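Local coordinates for SIRV coat protein (Sulfolobus islandicus rudivirus 1 variant YNP, PDB 3F2E) that probably packs around the viral genome as the major coat protein of a rod-shaped archaeal virus, its C-terminal domain folding as a four-helix bundle, at residues A[26-29]-A[30-33]. Residues are numbered along the deposited sequence; the frame is centred on the assembly and turned at random.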
ATOM      1  N   GLY A  26     -14.903  -5.525  -7.040  1.00 21.46           N
ATOM      2  CA  GLY A  26     -14.950  -6.968  -6.900  1.00 22.44           C
ATOM      3  C   GLY A  26     -13.906  -7.499  -5.937  1.00 23.42           C
ATOM      4  O   GLY A  26     -13.356  -6.746  -5.134  1.00 22.19           O
ATOM      5  N   PRO A  27     -13.635  -8.811  -6.004  1.00 26.98           N
ATOM      6  CA  PRO A  27     -12.718  -9.500  -5.088  1.00 30.03           C
ATOM      7  C   PRO A  27     -11.309  -8.914  -5.063  1.00 25.61           C
ATOM      8  O   PRO A  27     -10.647  -8.986  -4.029  1.00 24.96           O
ATOM      9  CB  PRO A  27     -12.678 -10.928  -5.645  1.00 31.47           C
ATOM     10  CG  PRO A  27     -13.986 -11.091  -6.339  1.00 42.18           C
ATOM     11  CD  PRO A  27     -14.296  -9.746  -6.932  1.00 35.48           C
ATOM     12  N   ASN A  28     -10.858  -8.349  -6.178  1.00 24.06           N
ATOM     13  CA  ASN A  28      -9.501  -7.816  -6.250  1.00 23.64           C
ATOM     14  C   ASN A  28      -9.261  -6.631  -5.311  1.00 16.75           C
ATOM     15  O   ASN A  28      -8.116  -6.322  -4.974  1.00 20.50           O
ATOM     16  CB  ASN A  28      -9.133  -7.454  -7.692  1.00 27.79           C
ATOM     17  CG  ASN A  28      -8.897  -8.683  -8.559  1.00 36.73           C
ATOM     18  OD1 ASN A  28      -8.861  -9.812  -8.061  1.00 36.30           O
ATOM     19  ND2 ASN A  28      -8.732  -8.468  -9.860  1.00 43.08           N
ATOM     20  N   ARG A  29     -10.331  -5.968  -4.880  1.00 15.82           N
ATOM     21  CA  ARG A  29     -10.172  -4.843  -3.955  1.00 16.34           C
ATOM     22  C   ARG A  29      -9.458  -5.289  -2.683  1.00 18.90           C
ATOM     23  O   ARG A  29      -8.680  -4.530  -2.094  1.00 17.91           O
ATOM     24  CB  ARG A  29     -11.524  -4.234  -3.585  1.00 18.12           C
ATOM     25  CG  ARG A  29     -12.225  -3.509  -4.726  1.00 17.72           C
ATOM     26  CD  ARG A  29     -13.608  -3.034  -4.285  1.00 21.30           C
ATOM     27  NE  ARG A  29     -13.537  -2.027  -3.228  1.00 23.86           N
ATOM     28  CZ  ARG A  29     -13.400  -0.722  -3.448  1.00 28.94           C
ATOM     29  NH1 ARG A  29     -13.308  -0.271  -4.692  1.00 24.47           N
ATOM     30  NH2 ARG A  29     -13.354   0.133  -2.427  1.00 26.90           N
ATOM     31  N   ALA A  30      -9.743  -6.521  -2.265  1.00 18.90           N
ATOM     32  CA  ALA A  30      -9.216  -7.060  -1.016  1.00 20.59           C
ATOM     33  C   ALA A  30      -7.697  -7.133  -1.010  1.00 17.68           C
ATOM     34  O   ALA A  30      -7.074  -6.964   0.041  1.00 19.61           O
ATOM     35  CB  ALA A  30      -9.820  -8.444  -0.731  1.00 23.33           C
ATOM     36  N   ILE A  31      -7.106  -7.389  -2.174  1.00 18.96           N
ATOM     37  CA  ILE A  31      -5.649  -7.418  -2.318  1.00 21.93           C
ATOM     38  C   ILE A  31      -5.052  -6.087  -1.859  1.00 19.41           C
ATOM     39  O   ILE A  31      -4.095  -6.036  -1.076  1.00 16.52           O
ATOM     40  CB  ILE A  31      -5.233  -7.642  -3.792  1.00 22.10           C
ATOM     41  CG1 ILE A  31      -5.775  -8.971  -4.323  1.00 24.97           C
ATOM     42  CG2 ILE A  31      -3.717  -7.585  -3.945  1.00 23.80           C
ATOM     43  CD1 ILE A  31      -5.551  -9.150  -5.820  1.00 31.75           C
ATOM     44  N   TYR A  32      -5.636  -5.001  -2.350  1.00 16.14           N
ATOM     45  CA  TYR A  32      -5.084  -3.678  -2.101  1.00 14.74           C
ATOM     46  C   TYR A  32      -5.414  -3.152  -0.701  1.00 15.91           C
ATOM     47  O   TYR A  32      -4.604  -2.450  -0.092  1.00 16.62           O
ATOM     48  CB  TYR A  32      -5.513  -2.712  -3.217  1.00 14.37           C
ATOM     49  CG  TYR A  32      -5.079  -3.228  -4.575  1.00 12.43           C
ATOM     50  CD1 TYR A  32      -3.754  -3.107  -4.992  1.00 15.84           C
ATOM     51  CD2 TYR A  32      -5.974  -3.886  -5.416  1.00 15.31           C
ATOM     52  CE1 TYR A  32      -3.337  -3.612  -6.217  1.00 16.16           C
ATOM     53  CE2 TYR A  32      -5.567  -4.387  -6.649  1.00 15.37           C
ATOM     54  CZ  TYR A  32      -4.246  -4.241  -7.044  1.00 16.88           C
ATOM     55  OH  TYR A  32      -3.828  -4.740  -8.264  1.00 17.54           O
ATOM     56  N   GLN A  33      -6.591  -3.500  -0.185  0.93 14.34           N
ATOM     57  CA  GLN A  33      -6.940  -3.150   1.187  0.91 14.32           C
ATOM     58  C   GLN A  33      -5.989  -3.845   2.167  0.84 12.20           C
ATOM     59  O   GLN A  33      -5.549  -3.239   3.143  1.00 17.16           O
ATOM     60  CB  GLN A  33      -8.398  -3.497   1.500  1.00 18.60           C
ATOM     61  CG  GLN A  33      -9.421  -2.627   0.766  1.00 16.19           C
ATOM     62  CD  GLN A  33      -9.498  -1.195   1.293  0.77 12.96           C
ATOM     63  OE1 GLN A  33      -8.742  -0.794   2.184  0.92 16.82           O
ATOM     64  NE2 GLN A  33     -10.429  -0.414   0.739  1.00 17.67           N
TER
HETATM   65  O   HOH W   1     -12.816  -2.461  -0.389  1.00 31.13           O
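Pro27 and Ala30 continue a run of i to i+3 backbone bonds, begun by Arg29 N to Gly26 O, that leads into helix 29-46 of the four-helix bundle. Ala30 N hydrogen-bonds Pro27 O (3.2 Å) from above the carbonyl plane; the three-residue spacing makes the turn 3-10-like. The equivalent bonds from Ile31 N to Asn28 O and from Tyr32 N to Arg29 O are weak. Alpha-helical i to i+4 spacing appears with Gln33 N, 3.0 Å from Arg29 O, in a nearly straight bond of 164°; Arg29 O thus takes one good amide bond, from Gln33, and one weak one, from Tyr32.

Carbon atoms pack against the carbonyl oxygen of Asn28, which meets Ile31 CB at 3.4 Å and Tyr32 CD2 at 3.3 Å. Asn28 and Ile31 run side by side, while Ile31 CB also lies over one face of the Tyr32 ring, toward its rim. Beyond the turn, Ile31 touches helix 50-67, and Tyr32 OH hydrogen-bonds Asn70 N.

Arg29 touches Ser16 and Leu19 of helix 9-22 while its NH1 bonds Ile24 O in the following loop; Gln33 NE2 bonds Ala12 O. One water joins the pair, accepting from Arg29 NE at 3.0 Å and, weakly, from Gln33 NE2 at 3.3 Å.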